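Local coordinates for protein FkbI (Streptomyces hygroscopicus, PDB 1R2J), which binds FAD and probably acts as an acyl-ACP dehydrogenase in making the methoxymalonyl extender unit of the FK520 polyketide, at residues A[107-112]-A[153-158]; A[279-284]-A[301-306]. One frame throughout, in Å; residues are numbered along the deposited sequence.

Contact 1. Residues A[107-112]-A[153-158]; sequences AAVGFS and VVFGLQ. With FAD (flavin-adenine dinucleotide), chain B.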
ATOM      1  N   ALA A 107     -11.725   2.449   3.385  1.00 28.94           N
ATOM      2  CA  ALA A 107     -11.288   3.803   3.077  1.00 28.09           C
ATOM      3  C   ALA A 107     -10.139   3.771   2.088  1.00 29.18           C
ATOM      4  O   ALA A 107      -9.496   2.737   1.898  1.00 29.63           O
ATOM      5  CB  ALA A 107     -10.856   4.514   4.334  1.00 27.38           C
ATOM      6  N   ALA A 108      -9.893   4.906   1.446  1.00 27.32           N
ATOM      7  CA  ALA A 108      -8.810   5.025   0.482  1.00 27.69           C
ATOM      8  C   ALA A 108      -8.184   6.380   0.756  1.00 27.31           C
ATOM      9  O   ALA A 108      -8.788   7.219   1.424  1.00 25.78           O
ATOM     10  CB  ALA A 108      -9.357   4.964  -0.950  1.00 27.19           C
ATOM     11  N   VAL A 109      -6.975   6.592   0.256  1.00 26.18           N
ATOM     12  CA  VAL A 109      -6.284   7.854   0.468  1.00 25.85           C
ATOM     13  C   VAL A 109      -5.839   8.416  -0.879  1.00 26.23           C
ATOM     14  O   VAL A 109      -5.024   7.810  -1.565  1.00 24.40           O
ATOM     15  CB  VAL A 109      -5.043   7.649   1.358  1.00 26.99           C
ATOM     16  CG1 VAL A 109      -4.473   8.995   1.776  1.00 26.71           C
ATOM     17  CG2 VAL A 109      -5.409   6.804   2.568  1.00 26.08           C
ATOM     18  N   GLY A 110      -6.373   9.574  -1.253  1.00 25.88           N
ATOM     19  CA  GLY A 110      -6.010  10.174  -2.522  1.00 26.30           C
ATOM     20  C   GLY A 110      -5.364  11.538  -2.381  1.00 26.97           C
ATOM     21  O   GLY A 110      -5.966  12.476  -1.857  1.00 27.65           O
ATOM     22  N   PHE A 111      -4.123  11.646  -2.838  1.00 27.25           N
ATOM     23  CA  PHE A 111      -3.397  12.907  -2.790  1.00 26.18           C
ATOM     24  C   PHE A 111      -2.817  13.213  -4.165  1.00 26.52           C
ATOM     25  O   PHE A 111      -2.667  14.372  -4.554  1.00 25.40           O
ATOM     26  CB  PHE A 111      -2.286  12.852  -1.728  1.00 28.86           C
ATOM     27  CG  PHE A 111      -1.505  11.560  -1.713  1.00 29.58           C
ATOM     28  CD1 PHE A 111      -0.433  11.363  -2.575  1.00 31.76           C
ATOM     29  CD2 PHE A 111      -1.854  10.535  -0.837  1.00 31.46           C
ATOM     30  CE1 PHE A 111       0.285  10.156  -2.565  1.00 33.01           C
ATOM     31  CE2 PHE A 111      -1.149   9.328  -0.817  1.00 32.83           C
ATOM     32  CZ  PHE A 111      -0.076   9.136  -1.683  1.00 32.75           C
ATOM     33  N   SER A 112      -2.515  12.160  -4.912  1.00 23.57           N
ATOM     34  CA  SER A 112      -1.956  12.321  -6.241  1.00 26.50           C
ATOM     35  C   SER A 112      -2.945  12.907  -7.255  1.00 24.82           C
ATOM     36  O   SER A 112      -4.145  12.655  -7.187  1.00 22.65           O
ATOM     37  CB  SER A 112      -1.449  10.977  -6.749  1.00 26.77           C
ATOM     38  OG  SER A 112      -1.063  11.116  -8.103  1.00 36.29           O
ATOM     39  N   VAL A 153     -10.214   9.667   1.993  1.00 24.12           N
ATOM     40  CA  VAL A 153      -9.359  10.596   2.719  1.00 22.92           C
ATOM     41  C   VAL A 153      -8.640  11.426   1.668  1.00 24.27           C
ATOM     42  O   VAL A 153      -7.679  10.970   1.043  1.00 22.90           O
ATOM     43  CB  VAL A 153      -8.353   9.837   3.589  1.00 22.69           C
ATOM     44  CG1 VAL A 153      -7.543  10.811   4.433  1.00 21.28           C
ATOM     45  CG2 VAL A 153      -9.097   8.860   4.478  1.00 23.88           C
ATOM     46  N   VAL A 154      -9.120  12.651   1.483  1.00 23.50           N
ATOM     47  CA  VAL A 154      -8.590  13.554   0.466  1.00 24.33           C
ATOM     48  C   VAL A 154      -7.691  14.686   0.953  1.00 25.54           C
ATOM     49  O   VAL A 154      -8.020  15.399   1.906  1.00 25.19           O
ATOM     50  CB  VAL A 154      -9.762  14.166  -0.342  1.00 22.69           C
ATOM     51  CG1 VAL A 154      -9.247  15.086  -1.434  1.00 25.14           C
ATOM     52  CG2 VAL A 154     -10.592  13.057  -0.938  1.00 22.68           C
ATOM     53  N   PHE A 155      -6.560  14.844   0.271  1.00 25.40           N
ATOM     54  CA  PHE A 155      -5.590  15.892   0.571  1.00 26.44           C
ATOM     55  C   PHE A 155      -5.852  17.054  -0.381  1.00 26.99           C
ATOM     56  O   PHE A 155      -6.286  16.846  -1.518  1.00 26.96           O
ATOM     57  CB  PHE A 155      -4.160  15.381   0.358  1.00 24.99           C
ATOM     58  CG  PHE A 155      -3.589  14.644   1.540  1.00 24.94           C
ATOM     59  CD1 PHE A 155      -2.778  15.298   2.454  1.00 24.79           C
ATOM     60  CD2 PHE A 155      -3.860  13.298   1.733  1.00 24.66           C
ATOM     61  CE1 PHE A 155      -2.241  14.623   3.543  1.00 26.08           C
ATOM     62  CE2 PHE A 155      -3.326  12.614   2.819  1.00 26.14           C
ATOM     63  CZ  PHE A 155      -2.515  13.278   3.724  1.00 25.45           C
ATOM     64  N   GLY A 156      -5.582  18.271   0.082  1.00 28.74           N
ATOM     65  CA  GLY A 156      -5.800  19.445  -0.742  1.00 30.90           C
ATOM     66  C   GLY A 156      -5.246  20.714  -0.122  1.00 32.43           C
ATOM     67  O   GLY A 156      -4.654  20.674   0.959  1.00 31.78           O
ATOM     68  N   LEU A 157      -5.433  21.842  -0.806  1.00 34.25           N
ATOM     69  CA  LEU A 157      -4.950  23.125  -0.313  1.00 37.80           C
ATOM     70  C   LEU A 157      -6.102  23.943   0.248  1.00 41.14           C
ATOM     71  O   LEU A 157      -7.162  24.057  -0.371  1.00 41.35           O
ATOM     72  CB  LEU A 157      -4.273  23.914  -1.433  1.00 37.81           C
ATOM     73  CG  LEU A 157      -3.162  23.218  -2.222  1.00 37.91           C
ATOM     74  CD1 LEU A 157      -2.647  24.153  -3.312  1.00 38.17           C
ATOM     75  CD2 LEU A 157      -2.038  22.821  -1.287  1.00 36.71           C
ATOM     76  N   GLN A 158      -5.893  24.515   1.426  1.00 44.99           N
ATOM     77  CA  GLN A 158      -6.929  25.316   2.049  1.00 48.99           C
ATOM     78  C   GLN A 158      -6.993  26.649   1.302  1.00 52.14           C
ATOM     79  O   GLN A 158      -7.342  26.682   0.121  1.00 53.77           O
ATOM     80  CB  GLN A 158      -6.602  25.519   3.528  1.00 47.92           C
ATOM     81  CG  GLN A 158      -7.822  25.650   4.421  1.00 47.88           C
ATOM     82  CD  GLN A 158      -7.612  24.993   5.768  1.00 47.04           C
ATOM     83  OE1 GLN A 158      -6.503  24.996   6.305  1.00 46.75           O
ATOM     84  NE2 GLN A 158      -8.679  24.437   6.327  1.00 46.84           N
TER
HETATM   85  PA  FAD B 399       6.086  11.454 -12.472  1.00 31.55           P
HETATM   86  O1A FAD B 399       5.883  11.630 -11.040  1.00 29.27           O
HETATM   87  O2A FAD B 399       5.350  11.941 -13.692  1.00 28.05           O
HETATM   88  O5B FAD B 399       6.833  10.198 -12.924  1.00 31.78           O
HETATM   89  C5B FAD B 399       8.125  10.632 -13.079  1.00 26.42           C
HETATM   90  C4B FAD B 399       9.179   9.654 -13.470  1.00 24.70           C
HETATM   91  O4B FAD B 399      10.205  10.703 -13.373  1.00 21.89           O
HETATM   92  C3B FAD B 399       9.412   8.733 -12.314  1.00 24.40           C
HETATM   93  O3B FAD B 399      10.133   7.633 -12.763  1.00 23.93           O
HETATM   94  C2B FAD B 399      10.156   9.526 -11.348  1.00 22.23           C
HETATM   95  O2B FAD B 399      10.995   8.874 -10.360  1.00 22.98           O
HETATM   96  C1B FAD B 399      10.982  10.519 -12.217  1.00 22.80           C
HETATM   97  N9A FAD B 399      11.143  11.773 -11.558  1.00 23.00           N
HETATM   98  C8A FAD B 399      10.212  12.802 -11.253  1.00 22.53           C
HETATM   99  N7A FAD B 399      10.705  13.827 -10.622  1.00 21.89           N
HETATM  100  C5A FAD B 399      12.044  13.524 -10.471  1.00 22.99           C
HETATM  101  C6A FAD B 399      13.118  14.203  -9.888  1.00 23.23           C
HETATM  102  N6A FAD B 399      12.990  15.410  -9.319  1.00 22.24           N
HETATM  103  N1A FAD B 399      14.359  13.596  -9.908  1.00 22.18           N
HETATM  104  C2A FAD B 399      14.527  12.379 -10.475  1.00 22.09           C
HETATM  105  N3A FAD B 399      13.521  11.622 -11.084  1.00 20.71           N
HETATM  106  C4A FAD B 399      12.294  12.338 -11.008  1.00 22.79           C
HETATM  107  N1  FAD B 399      -1.513   7.901  -5.518  1.00 27.81           N
HETATM  108  C2  FAD B 399      -2.298   8.267  -4.422  1.00 29.57           C
HETATM  109  O2  FAD B 399      -2.404   9.451  -4.051  1.00 27.98           O
HETATM  110  N3  FAD B 399      -2.988   7.284  -3.726  1.00 28.64           N
HETATM  111  C4  FAD B 399      -2.975   5.902  -4.043  1.00 28.35           C
HETATM  112  O4  FAD B 399      -3.647   5.088  -3.339  1.00 26.77           O
HETATM  113  C4X FAD B 399      -2.213   5.567  -5.139  1.00 28.10           C
HETATM  114  N5  FAD B 399      -2.208   4.151  -5.496  1.00 29.92           N
HETATM  115  C5X FAD B 399      -1.467   3.763  -6.632  1.00 29.96           C
HETATM  116  C6  FAD B 399      -1.423   2.412  -7.070  1.00 31.03           C
HETATM  117  C7  FAD B 399      -0.724   1.969  -8.233  1.00 30.58           C
HETATM  118  C7M FAD B 399      -0.740   0.494  -8.629  1.00 31.06           C
HETATM  119  C8  FAD B 399      -0.037   2.946  -9.006  1.00 31.27           C
HETATM  120  C8M FAD B 399       0.720   2.628 -10.283  1.00 31.24           C
HETATM  121  C9  FAD B 399      -0.030   4.260  -8.615  1.00 31.59           C
HETATM  122  C9A FAD B 399      -0.711   4.708  -7.424  1.00 32.09           C
HETATM  123  N10 FAD B 399      -0.742   6.126  -6.965  1.00 31.44           N
HETATM  124  C10 FAD B 399      -1.487   6.564  -5.863  1.00 29.90           C
HETATM  125  C1' FAD B 399       0.105   6.862  -7.802  1.00 34.82           C
HETATM  126  C2' FAD B 399       1.634   6.905  -7.229  1.00 37.60           C
HETATM  127  O2' FAD B 399       1.491   7.996  -6.274  1.00 33.75           O
HETATM  128  C3' FAD B 399       2.399   7.395  -8.327  1.00 39.99           C
HETATM  129  O3' FAD B 399       3.244   6.322  -8.811  1.00 44.80           O
HETATM  130  C4' FAD B 399       3.403   8.569  -8.434  1.00 39.54           C
HETATM  131  O4' FAD B 399       3.088   9.828  -7.904  1.00 42.93           O
HETATM  132  C5' FAD B 399       3.387   8.575  -9.889  1.00 39.46           C
HETATM  133  O5' FAD B 399       3.487   9.841 -10.467  1.00 34.76           O
HETATM  134  P   FAD B 399       3.289   9.871 -12.078  1.00 34.54           P
HETATM  135  O1P FAD B 399       2.909  11.007 -11.383  1.00 35.96           O
HETATM  136  O2P FAD B 399       3.033  10.735 -13.343  1.00 38.58           O
HETATM  137  O3P FAD B 399       4.690  10.636 -12.387  1.00 32.22           O
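The pyrimidine end of the flavin is held by the backbone of 107-112, which pairs in turn with 153-158. The Val153 N to Ala108 O bond (2.9 Å) opens the ladder, Gly110 N returns one to Val153 O at 3.0 Å, and Phe155 N closes it on Gly110 O. The two strands run parallel, 14° apart, in the small mixed sheet of the acyl-CoA dehydrogenase middle domain, with 107-110 at its edge and 164-169 flanking 151-156 across from it. Past Gly110 the strand ends, and the loop residues Phe111 and Ser112 turn their amides to the cofactor. FAD O2 is gripped by Phe111 N (3.0 Å) and Ser112 N (2.8 Å), while FAD N3 donates to Val109 O; carbonyl and N-H are thus both met by main chain, which would be expected to polarise this end of the isoalloxazine. Phe111 CG lies between the backbone N and the carbonyl carbon (chi1 43°), and one face of the ring meets FAD O2, 3.0 Å above its plane over the centre. Val109 CG1 meets the Phe155 ring at its edge, 3.9 Å from CE2, and Phe155 CB abuts Phe111 CB. Lys140 NZ hydrogen-bonds the carbonyl oxygens of both Phe111 and Phe155.

Contact 2. Residues A[279-284]-A[301-306]; sequences ARVCEY and ILAKHV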
ATOM      1  N   ALA A 279      13.720  -8.058   4.490  1.00 16.99           N
ATOM      2  CA  ALA A 279      13.166  -8.292   5.820  1.00 16.06           C
ATOM      3  C   ALA A 279      13.935  -7.535   6.909  1.00 16.88           C
ATOM      4  O   ALA A 279      13.335  -6.898   7.779  1.00 15.54           O
ATOM      5  CB  ALA A 279      13.159  -9.789   6.125  1.00 17.46           C
ATOM      6  N   ARG A 280      15.261  -7.606   6.858  1.00 16.93           N
ATOM      7  CA  ARG A 280      16.100  -6.938   7.843  1.00 17.90           C
ATOM      8  C   ARG A 280      15.839  -5.438   7.873  1.00 17.68           C
ATOM      9  O   ARG A 280      15.656  -4.854   8.938  1.00 16.99           O
ATOM     10  CB  ARG A 280      17.583  -7.177   7.535  1.00 19.53           C
ATOM     11  CG  ARG A 280      18.030  -8.644   7.535  1.00 21.44           C
ATOM     12  CD  ARG A 280      17.856  -9.301   8.889  1.00 20.22           C
ATOM     13  NE  ARG A 280      16.534  -9.899   9.055  1.00 20.34           N
ATOM     14  CZ  ARG A 280      16.164 -11.068   8.540  1.00 20.45           C
ATOM     15  NH1 ARG A 280      17.012 -11.789   7.813  1.00 20.70           N
ATOM     16  NH2 ARG A 280      14.944 -11.524   8.766  1.00 20.99           N
ATOM     17  N   VAL A 281      15.809  -4.817   6.698  1.00 18.74           N
ATOM     18  CA  VAL A 281      15.593  -3.379   6.623  1.00 19.90           C
ATOM     19  C   VAL A 281      14.189  -3.000   7.098  1.00 17.95           C
ATOM     20  O   VAL A 281      13.994  -1.945   7.714  1.00 16.40           O
ATOM     21  CB  VAL A 281      15.867  -2.859   5.180  1.00 21.89           C
ATOM     22  CG1 VAL A 281      14.826  -3.393   4.212  1.00 18.47           C
ATOM     23  CG2 VAL A 281      15.896  -1.345   5.175  1.00 26.62           C
ATOM     24  N   CYS A 282      13.214  -3.868   6.837  1.00 18.52           N
ATOM     25  CA  CYS A 282      11.834  -3.607   7.259  1.00 19.40           C
ATOM     26  C   CYS A 282      11.718  -3.710   8.773  1.00 20.80           C
ATOM     27  O   CYS A 282      11.008  -2.925   9.407  1.00 19.15           O
ATOM     28  CB  CYS A 282      10.869  -4.596   6.605  1.00 18.32           C
ATOM     29  SG  CYS A 282      10.693  -4.365   4.827  1.00 20.78           S
ATOM     30  N   GLU A 283      12.428  -4.681   9.344  1.00 20.74           N
ATOM     31  CA  GLU A 283      12.431  -4.893  10.783  1.00 21.45           C
ATOM     32  C   GLU A 283      13.049  -3.691  11.503  1.00 21.36           C
ATOM     33  O   GLU A 283      12.536  -3.230  12.526  1.00 20.75           O
ATOM     34  CB  GLU A 283      13.222  -6.162  11.113  1.00 22.85           C
ATOM     35  CG  GLU A 283      12.528  -7.450  10.679  1.00 21.93           C
ATOM     36  CD  GLU A 283      13.488  -8.614  10.580  1.00 24.11           C
ATOM     37  OE1 GLU A 283      13.072  -9.704  10.138  1.00 23.43           O
ATOM     38  OE2 GLU A 283      14.667  -8.437  10.941  1.00 23.29           O
ATOM     39  N   TYR A 284      14.154  -3.193  10.959  1.00 19.97           N
ATOM     40  CA  TYR A 284      14.852  -2.044  11.526  1.00 19.74           C
ATOM     41  C   TYR A 284      13.947  -0.806  11.540  1.00 20.48           C
ATOM     42  O   TYR A 284      13.866  -0.083  12.543  1.00 20.42           O
ATOM     43  CB  TYR A 284      16.108  -1.754  10.701  1.00 21.92           C
ATOM     44  CG  TYR A 284      16.958  -0.619  11.218  1.00 21.69           C
ATOM     45  CD1 TYR A 284      17.848  -0.810  12.277  1.00 22.31           C
ATOM     46  CD2 TYR A 284      16.893   0.643  10.632  1.00 22.28           C
ATOM     47  CE1 TYR A 284      18.659   0.236  12.733  1.00 22.79           C
ATOM     48  CE2 TYR A 284      17.694   1.694  11.083  1.00 21.68           C
ATOM     49  CZ  TYR A 284      18.573   1.480  12.128  1.00 21.03           C
ATOM     50  OH  TYR A 284      19.373   2.513  12.555  1.00 23.70           O
ATOM     51  N   ILE A 301      11.955   5.172   4.519  1.00 17.84           N
ATOM     52  CA  ILE A 301      12.169   5.453   3.097  1.00 17.85           C
ATOM     53  C   ILE A 301      13.139   4.383   2.581  1.00 18.47           C
ATOM     54  O   ILE A 301      12.969   3.819   1.496  1.00 17.09           O
ATOM     55  CB  ILE A 301      12.815   6.846   2.887  1.00 18.78           C
ATOM     56  CG1 ILE A 301      11.807   7.960   3.223  1.00 18.66           C
ATOM     57  CG2 ILE A 301      13.297   6.981   1.449  1.00 19.27           C
ATOM     58  CD1 ILE A 301      12.450   9.342   3.395  1.00 17.14           C
ATOM     59  N   LEU A 302      14.158   4.115   3.387  1.00 16.49           N
ATOM     60  CA  LEU A 302      15.167   3.128   3.053  1.00 17.28           C
ATOM     61  C   LEU A 302      14.550   1.742   2.858  1.00 17.90           C
ATOM     62  O   LEU A 302      14.847   1.056   1.879  1.00 15.93           O
ATOM     63  CB  LEU A 302      16.217   3.080   4.163  1.00 19.46           C
ATOM     64  CG  LEU A 302      17.291   2.004   4.043  1.00 21.56           C
ATOM     65  CD1 LEU A 302      18.154   2.283   2.849  1.00 21.01           C
ATOM     66  CD2 LEU A 302      18.126   1.991   5.310  1.00 26.32           C
ATOM     67  N   ALA A 303      13.675   1.343   3.779  1.00 16.61           N
ATOM     68  CA  ALA A 303      13.031   0.033   3.701  1.00 16.97           C
ATOM     69  C   ALA A 303      12.173  -0.125   2.455  1.00 17.70           C
ATOM     70  O   ALA A 303      12.234  -1.148   1.768  1.00 17.96           O
ATOM     71  CB  ALA A 303      12.187  -0.207   4.938  1.00 15.67           C
ATOM     72  N   LYS A 304      11.361   0.882   2.170  1.00 16.38           N
ATOM     73  CA  LYS A 304      10.503   0.823   1.007  1.00 16.60           C
ATOM     74  C   LYS A 304      11.358   0.733  -0.251  1.00 16.36           C
ATOM     75  O   LYS A 304      11.120  -0.110  -1.113  1.00 16.54           O
ATOM     76  CB  LYS A 304       9.593   2.061   0.951  1.00 17.80           C
ATOM     77  CG  LYS A 304       8.623   2.070  -0.217  1.00 18.89           C
ATOM     78  CD  LYS A 304       9.218   2.731  -1.452  1.00 19.55           C
ATOM     79  CE  LYS A 304       8.443   2.341  -2.709  1.00 19.83           C
ATOM     80  NZ  LYS A 304       9.191   2.685  -3.957  1.00 17.70           N
ATOM     81  N   HIS A 305      12.362   1.597  -0.334  1.00 15.79           N
ATOM     82  CA  HIS A 305      13.254   1.652  -1.489  1.00 17.40           C
ATOM     83  C   HIS A 305      13.945   0.319  -1.792  1.00 17.38           C
ATOM     84  O   HIS A 305      13.825  -0.220  -2.897  1.00 17.39           O
ATOM     85  CB  HIS A 305      14.301   2.755  -1.278  1.00 15.70           C
ATOM     86  CG  HIS A 305      15.246   2.922  -2.425  1.00 18.46           C
ATOM     87  ND1 HIS A 305      14.820   3.192  -3.710  1.00 20.07           N
ATOM     88  CD2 HIS A 305      16.600   2.884  -2.478  1.00 18.22           C
ATOM     89  CE1 HIS A 305      15.871   3.314  -4.503  1.00 18.88           C
ATOM     90  NE2 HIS A 305      16.962   3.131  -3.780  1.00 18.41           N
ATOM     91  N   VAL A 306      14.657  -0.211  -0.804  1.00 18.40           N
ATOM     92  CA  VAL A 306      15.367  -1.469  -0.971  1.00 18.82           C
ATOM     93  C   VAL A 306      14.446  -2.663  -1.207  1.00 17.10           C
ATOM     94  O   VAL A 306      14.699  -3.471  -2.096  1.00 15.63           O
ATOM     95  CB  VAL A 306      16.259  -1.769   0.249  1.00 21.78           C
ATOM     96  CG1 VAL A 306      17.366  -0.735   0.355  1.00 22.07           C
ATOM     97  CG2 VAL A 306      15.431  -1.755   1.502  1.00 27.24           C
TER
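Helix segments 279-284 and 301-306 run antiparallel, their axes 159° apart in N-to-C direction and 8.5 Å from each other at closest approach, with Val281 and Ala303 facing across the gap. They belong to successive antiparallel helices of the mainly helical C-terminal domain of the acyl-CoA dehydrogenase fold, and their side chains meet through apolar atoms, with no hydrogen bond between the segments. Val281 carries most of the contact. Val281 CG2, anti to the backbone N, reaches the main chain of the partner helix at Ala303 CA, 3.5 Å away, and also touches Leu302 CG at 3.8 Å. The other branch, CG1, lies in the crowded position between the backbone N and the carbonyl carbon (chi1 67°) and meets Val306 one turn farther along; the side chains of Val281 and Val306 cross obliquely, and the 3.2 Å between Val281 CG1 and Val306 CG2 is tighter than usual van der Waals contact, though the placing of that CG2 is doubtful. Ala303 CB lies beside the valine and packs against Val281 O at 3.7 Å. Cys282 lies farther off, with Cys282 SG 4.4 Å from Ala303 CB, and packs also on Ala230, Trp231 and Val234 of helix 219-248. One turn apart on helix 262-287, Arg280 and Glu283 form a side-on salt bridge: the hydrogen bond from Arg280 NE to Glu283 OE2 comes from above the carboxylate plane, and that from Arg280 NH2 to Glu283 OE1 (2.9 Å) on its syn side.

Following the chain from the N terminus, six helices precede strand 107-110. The chain then passes through strands 126-130 and 133-143 before strand 151-156 returns to pair with strand 107-110, so contact 1 closes a loop of 40 residues without helix. Further strands and the long helix 219-248 follow before contact 2 closes a shorter loop of 16 residues, the connection from helix 262-287 to helix 297-322, part of which (289-295) is not modelled. The loops lie in series, neither nested nor crossing. Contact 1 joins strands of the middle domain at the flavin, whereas contact 2 joins two helices of the C-terminal domain away from it. Their centres are 26 Å apart and they do not touch, but helix 219-248 packs against both.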